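Local coordinates for protein transferrin (Manduca sexta, PDB 6WB6) that binds and transports a single ferric ion per molecule, held together with carbonate, as a secreted insect iron carrier, at residues S4-E18 / V29-C42. Numbering follows the deposited sequence.
Sequences SYKLCVPAAYMKDCE and VALECVPARDRVEC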
loop_
_atom_site.group_PDB
_atom_site.type_symbol
_atom_site.label_atom_id
_atom_site.label_comp_id
_atom_site.label_asym_id
_atom_site.label_seq_id
_atom_site.Cartn_x
_atom_site.Cartn_y
_atom_site.Cartn_z
ATOM N N SER A 4 -17.296 24.309 21.000
ATOM C CA SER A 4 -17.414 22.872 21.151
ATOM C C SER A 4 -16.026 22.237 21.132
ATOM O O SER A 4 -15.017 22.891 20.831
ATOM C CB SER A 4 -18.288 22.287 20.043
ATOM O OG SER A 4 -19.578 22.860 20.034
ATOM N N TYR A 5 -15.987 20.949 21.479
ATOM C CA TYR A 5 -14.807 20.124 21.256
ATOM C C TYR A 5 -14.891 19.569 19.844
ATOM O O TYR A 5 -15.802 18.799 19.520
ATOM C CB TYR A 5 -14.701 18.992 22.267
ATOM C CG TYR A 5 -14.451 19.422 23.692
ATOM C CD1 TYR A 5 -13.178 19.745 24.141
ATOM C CD2 TYR A 5 -15.481 19.457 24.592
ATOM C CE1 TYR A 5 -12.959 20.100 25.467
ATOM C CE2 TYR A 5 -15.287 19.818 25.912
ATOM C CZ TYR A 5 -14.023 20.131 26.345
ATOM O OH TYR A 5 -13.840 20.478 27.660
ATOM N N LYS A 6 -13.958 19.983 19.001
ATOM C CA LYS A 6 -14.018 19.667 17.588
ATOM C C LYS A 6 -13.239 18.383 17.368
ATOM O O LYS A 6 -12.052 18.298 17.703
ATOM C CB LYS A 6 -13.477 20.834 16.759
ATOM C CG LYS A 6 -14.481 21.973 16.635
ATOM C CD LYS A 6 -13.870 23.260 16.040
ATOM C CE LYS A 6 -13.021 23.990 17.076
ATOM N NZ LYS A 6 -13.701 24.209 18.415
ATOM N N LEU A 7 -13.908 17.389 16.830
ATOM C CA LEU A 7 -13.302 16.091 16.561
ATOM C C LEU A 7 -13.040 16.000 15.071
ATOM O O LEU A 7 -13.979 16.089 14.270
ATOM C CB LEU A 7 -14.206 14.938 16.978
ATOM C CG LEU A 7 -13.754 13.562 16.478
ATOM C CD1 LEU A 7 -12.364 13.246 17.000
ATOM C CD2 LEU A 7 -14.734 12.485 16.934
ATOM N N CYS A 8 -11.782 15.813 14.697
ATOM C CA CYS A 8 -11.491 15.666 13.286
ATOM C C CYS A 8 -11.768 14.232 12.883
ATOM O O CYS A 8 -11.651 13.306 13.685
ATOM C CB CYS A 8 -10.057 16.073 12.971
ATOM S SG CYS A 8 -9.725 16.113 11.238
ATOM N N VAL A 9 -12.191 14.064 11.640
ATOM C CA VAL A 9 -12.722 12.789 11.178
ATOM C C VAL A 9 -12.441 12.725 9.681
ATOM O O VAL A 9 -12.744 13.681 8.951
ATOM C CB VAL A 9 -14.222 12.668 11.507
ATOM C CG1 VAL A 9 -14.999 13.820 10.901
ATOM C CG2 VAL A 9 -14.775 11.375 11.012
ATOM N N PRO A 10 -11.831 11.657 9.179
ATOM C CA PRO A 10 -11.752 11.487 7.726
ATOM C C PRO A 10 -13.108 11.734 7.082
ATOM O O PRO A 10 -14.138 11.249 7.558
ATOM C CB PRO A 10 -11.288 10.038 7.570
ATOM C CG PRO A 10 -10.409 9.847 8.778
ATOM C CD PRO A 10 -11.078 10.620 9.895
ATOM N N ALA A 11 -13.086 12.523 5.998
ATOM C CA ALA A 11 -14.295 12.917 5.285
ATOM C C ALA A 11 -15.217 11.736 5.008
ATOM O O ALA A 11 -16.441 11.849 5.131
ATOM C CB ALA A 11 -13.903 13.610 3.976
ATOM N N ALA A 12 -14.654 10.593 4.635
ATOM C CA ALA A 12 -15.474 9.431 4.323
ATOM C C ALA A 12 -16.380 9.021 5.484
ATOM O O ALA A 12 -17.390 8.346 5.260
ATOM C CB ALA A 12 -14.561 8.265 3.920
ATOM N N TYR A 13 -16.061 9.419 6.711
ATOM C CA TYR A 13 -16.771 8.940 7.892
ATOM C C TYR A 13 -17.572 10.048 8.564
ATOM O O TYR A 13 -18.028 9.888 9.703
ATOM C CB TYR A 13 -15.779 8.314 8.872
ATOM C CG TYR A 13 -15.057 7.116 8.299
ATOM C CD1 TYR A 13 -15.757 6.094 7.681
ATOM C CD2 TYR A 13 -13.673 7.011 8.370
ATOM C CE1 TYR A 13 -15.102 5.000 7.146
ATOM C CE2 TYR A 13 -13.010 5.914 7.840
ATOM C CZ TYR A 13 -13.723 4.920 7.224
ATOM O OH TYR A 13 -13.052 3.833 6.703
ATOM N N MET A 14 -17.768 11.162 7.868
ATOM C CA MET A 14 -18.523 12.269 8.434
ATOM C C MET A 14 -19.911 11.824 8.886
ATOM O O MET A 14 -20.337 12.129 10.003
ATOM C CB MET A 14 -18.627 13.393 7.408
ATOM C CG MET A 14 -18.964 14.707 8.014
ATOM S SD MET A 14 -17.689 15.351 9.126
ATOM C CE MET A 14 -18.602 16.807 9.583
ATOM N N LYS A 15 -20.642 11.120 8.031
ATOM C CA LYS A 15 -21.970 10.691 8.445
ATOM C C LYS A 15 -21.902 9.813 9.680
ATOM O O LYS A 15 -22.839 9.815 10.481
ATOM C CB LYS A 15 -22.697 9.947 7.323
ATOM C CG LYS A 15 -23.195 10.856 6.190
ATOM C CD LYS A 15 -24.403 11.676 6.611
ATOM C CE LYS A 15 -24.658 12.823 5.658
ATOM N NZ LYS A 15 -24.418 12.407 4.248
ATOM N N ASP A 16 -20.816 9.050 9.856
ATOM C CA ASP A 16 -20.728 8.212 11.044
ATOM C C ASP A 16 -20.478 9.060 12.279
ATOM O O ASP A 16 -20.994 8.770 13.369
ATOM C CB ASP A 16 -19.644 7.153 10.862
ATOM C CG ASP A 16 -20.071 6.072 9.893
ATOM O OD1 ASP A 16 -21.103 5.430 10.150
ATOM O OD2 ASP A 16 -19.408 5.903 8.852
ATOM N N CYS A 17 -19.709 10.121 12.125
ATOM C CA CYS A 17 -19.477 10.998 13.256
ATOM C C CYS A 17 -20.770 11.695 13.668
ATOM O O CYS A 17 -20.972 11.979 14.853
ATOM C CB CYS A 17 -18.378 11.987 12.880
ATOM S SG CYS A 17 -17.829 13.120 14.151
ATOM N N GLU A 18 -21.661 11.947 12.703
ATOM C CA GLU A 18 -22.908 12.638 13.002
ATOM C C GLU A 18 -23.843 11.726 13.780
ATOM O O GLU A 18 -24.391 12.133 14.805
ATOM C CB GLU A 18 -23.550 13.135 11.701
ATOM C CG GLU A 18 -22.702 14.228 11.009
ATOM C CD GLU A 18 -23.084 14.456 9.547
ATOM O OE1 GLU A 18 -24.037 13.812 9.062
ATOM O OE2 GLU A 18 -22.431 15.281 8.883
ATOM N N VAL A 29 -21.350 17.772 27.093
ATOM C CA VAL A 29 -20.309 18.274 26.206
ATOM C C VAL A 29 -20.833 18.261 24.772
ATOM O O VAL A 29 -21.383 17.253 24.309
ATOM C CB VAL A 29 -19.030 17.423 26.354
ATOM C CG1 VAL A 29 -17.977 17.890 25.407
ATOM C CG2 VAL A 29 -18.487 17.483 27.793
ATOM N N ALA A 30 -20.711 19.390 24.074
ATOM C CA ALA A 30 -20.993 19.465 22.647
ATOM C C ALA A 30 -19.745 19.084 21.858
ATOM O O ALA A 30 -18.709 19.746 21.976
ATOM C CB ALA A 30 -21.441 20.876 22.250
ATOM N N LEU A 31 -19.844 18.033 21.051
ATOM C CA LEU A 31 -18.816 17.686 20.079
ATOM C C LEU A 31 -19.267 18.093 18.685
ATOM O O LEU A 31 -20.449 18.009 18.356
ATOM C CB LEU A 31 -18.537 16.188 20.077
ATOM C CG LEU A 31 -17.823 15.561 21.269
ATOM C CD1 LEU A 31 -18.209 14.120 21.255
ATOM C CD2 LEU A 31 -16.334 15.735 21.157
ATOM N N GLU A 32 -18.317 18.507 17.857
ATOM C CA GLU A 32 -18.602 18.734 16.453
ATOM C C GLU A 32 -17.639 17.928 15.608
ATOM O O GLU A 32 -16.479 17.722 15.972
ATOM C CB GLU A 32 -18.490 20.200 16.009
ATOM C CG GLU A 32 -18.126 21.179 17.057
ATOM C CD GLU A 32 -18.043 22.608 16.492
ATOM O OE1 GLU A 32 -18.074 22.765 15.251
ATOM O OE2 GLU A 32 -17.947 23.575 17.280
ATOM N N CYS A 33 -18.141 17.502 14.466
ATOM C CA CYS A 33 -17.362 16.772 13.485
ATOM C C CYS A 33 -16.713 17.783 12.534
ATOM O O CYS A 33 -17.408 18.622 11.950
ATOM C CB CYS A 33 -18.294 15.806 12.756
ATOM S SG CYS A 33 -19.169 14.643 13.908
ATOM N N VAL A 34 -15.390 17.734 12.412
ATOM C CA VAL A 34 -14.643 18.498 11.417
ATOM C C VAL A 34 -14.079 17.505 10.408
ATOM O O VAL A 34 -13.246 16.669 10.780
ATOM C CB VAL A 34 -13.513 19.318 12.056
ATOM C CG1 VAL A 34 -12.816 20.221 11.001
ATOM C CG2 VAL A 34 -14.029 20.116 13.218
ATOM N N PRO A 35 -14.494 17.539 9.141
ATOM C CA PRO A 35 -13.931 16.591 8.176
ATOM C C PRO A 35 -12.507 16.950 7.819
ATOM O O PRO A 35 -12.126 18.121 7.786
ATOM C CB PRO A 35 -14.851 16.725 6.960
ATOM C CG PRO A 35 -15.363 18.147 7.050
ATOM C CD PRO A 35 -15.519 18.404 8.523
ATOM N N ALA A 36 -11.711 15.917 7.547
ATOM C CA ALA A 36 -10.417 16.111 6.930
ATOM C C ALA A 36 -10.253 15.100 5.810
ATOM O O ALA A 36 -11.073 14.195 5.625
ATOM C CB ALA A 36 -9.259 16.003 7.929
ATOM N N ARG A 37 -9.206 15.321 5.015
ATOM C CA ARG A 37 -8.877 14.391 3.933
ATOM C C ARG A 37 -8.534 13.016 4.491
ATOM O O ARG A 37 -8.852 11.981 3.887
ATOM C CB ARG A 37 -7.698 14.950 3.121
ATOM C CG ARG A 37 -7.007 13.925 2.199
ATOM C CD ARG A 37 -5.663 14.437 1.670
ATOM N NE ARG A 37 -4.600 14.119 2.606
ATOM C CZ ARG A 37 -3.881 15.004 3.282
ATOM N NH1 ARG A 37 -4.063 16.306 3.104
ATOM N NH2 ARG A 37 -2.944 14.581 4.112
ATOM N N ASP A 38 -7.870 12.999 5.635
ATOM C CA ASP A 38 -7.449 11.771 6.289
ATOM C C ASP A 38 -6.854 12.163 7.627
ATOM O O ASP A 38 -6.710 13.359 7.931
ATOM C CB ASP A 38 -6.440 11.023 5.428
ATOM C CG ASP A 38 -5.301 11.942 4.910
ATOM O OD1 ASP A 38 -4.709 12.725 5.697
ATOM O OD2 ASP A 38 -5.004 11.864 3.708
ATOM N N ARG A 39 -6.449 11.153 8.404
ATOM C CA ARG A 39 -5.878 11.431 9.710
ATOM C C ARG A 39 -4.644 12.331 9.610
ATOM O O ARG A 39 -4.427 13.187 10.476
ATOM C CB ARG A 39 -5.537 10.123 10.403
ATOM C CG ARG A 39 -5.336 10.285 11.874
ATOM C CD ARG A 39 -5.118 8.968 12.578
ATOM N NE ARG A 39 -6.379 8.287 12.871
ATOM C CZ ARG A 39 -6.461 7.045 13.337
ATOM N NH1 ARG A 39 -5.358 6.316 13.556
ATOM N NH2 ARG A 39 -7.644 6.521 13.566
ATOM N N VAL A 40 -3.792 12.126 8.605
ATOM C CA VAL A 40 -2.604 12.978 8.496
ATOM C C VAL A 40 -3.016 14.447 8.436
ATOM O O VAL A 40 -2.529 15.279 9.212
ATOM C CB VAL A 40 -1.734 12.571 7.291
ATOM C CG1 VAL A 40 -0.574 13.561 7.097
ATOM C CG2 VAL A 40 -1.161 11.219 7.525
ATOM N N GLU A 41 -3.947 14.779 7.543
ATOM C CA GLU A 41 -4.468 16.145 7.531
ATOM C C GLU A 41 -5.070 16.543 8.879
ATOM O O GLU A 41 -4.925 17.696 9.306
ATOM C CB GLU A 41 -5.521 16.327 6.441
ATOM C CG GLU A 41 -6.001 17.782 6.404
ATOM C CD GLU A 41 -6.746 18.165 5.144
ATOM O OE1 GLU A 41 -6.248 19.076 4.443
ATOM O OE2 GLU A 41 -7.810 17.561 4.867
ATOM N N CYS A 42 -5.773 15.612 9.550
ATOM C CA CYS A 42 -6.423 15.943 10.821
ATOM C C CYS A 42 -5.430 16.532 11.803
ATOM O O CYS A 42 -5.746 17.494 12.513
ATOM C CB CYS A 42 -7.086 14.703 11.449
ATOM S SG CYS A 42 -8.719 14.348 10.825
#
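Cys17 and Cys33, and on the opposite face of the two-stranded parallel ladder Cys8 and Cys42, form disulfides that tie 4-18 to 29-42. Cys17 SG on helix 14-21 is bonded to Cys33 SG on strand 31-36 (2.0 Å, chi3 -93°). On the other face Cys8 SG joins Cys42 SG at the start of helix 39-47, and Ala36 CB presses on Cys8 SG at 3.3 Å. Cys8 turns its sulfur anti to the backbone N (chi1 -172°), which carries it across to that helix. Met14 lies beside the Cys17–Cys33 disulfide: its chain, bent at chi2, lays the methyl CE against Cys33 CB, a tight 3.3 Å. Its SD runs over the Pro35 ring, 3.8 Å from Pro35 CD. On the Cys8 face Lys6 and Glu32 lie side by side and point the same way, Lys6 CG 3.6 Å from Glu32 CD; the ammonium forms its salt bridge with Asp52 instead. Between the faces, seven backbone hydrogen bonds run from Tyr5 N–Ala30 O to Ala11 N–Ala36 O, among them a nearly straight Val34 N–Leu7 O bond of 2.9 Å. The ladder with helix 14-21 is a beta-alpha-beta unit of the iron-binding half. Leu7 and Leu31 pack on Phe53 of strand 53-56, Leu7 and Cys17 touch Val311 of helix 306-311, and Leu31 also meets Leu289 of helix 286-300.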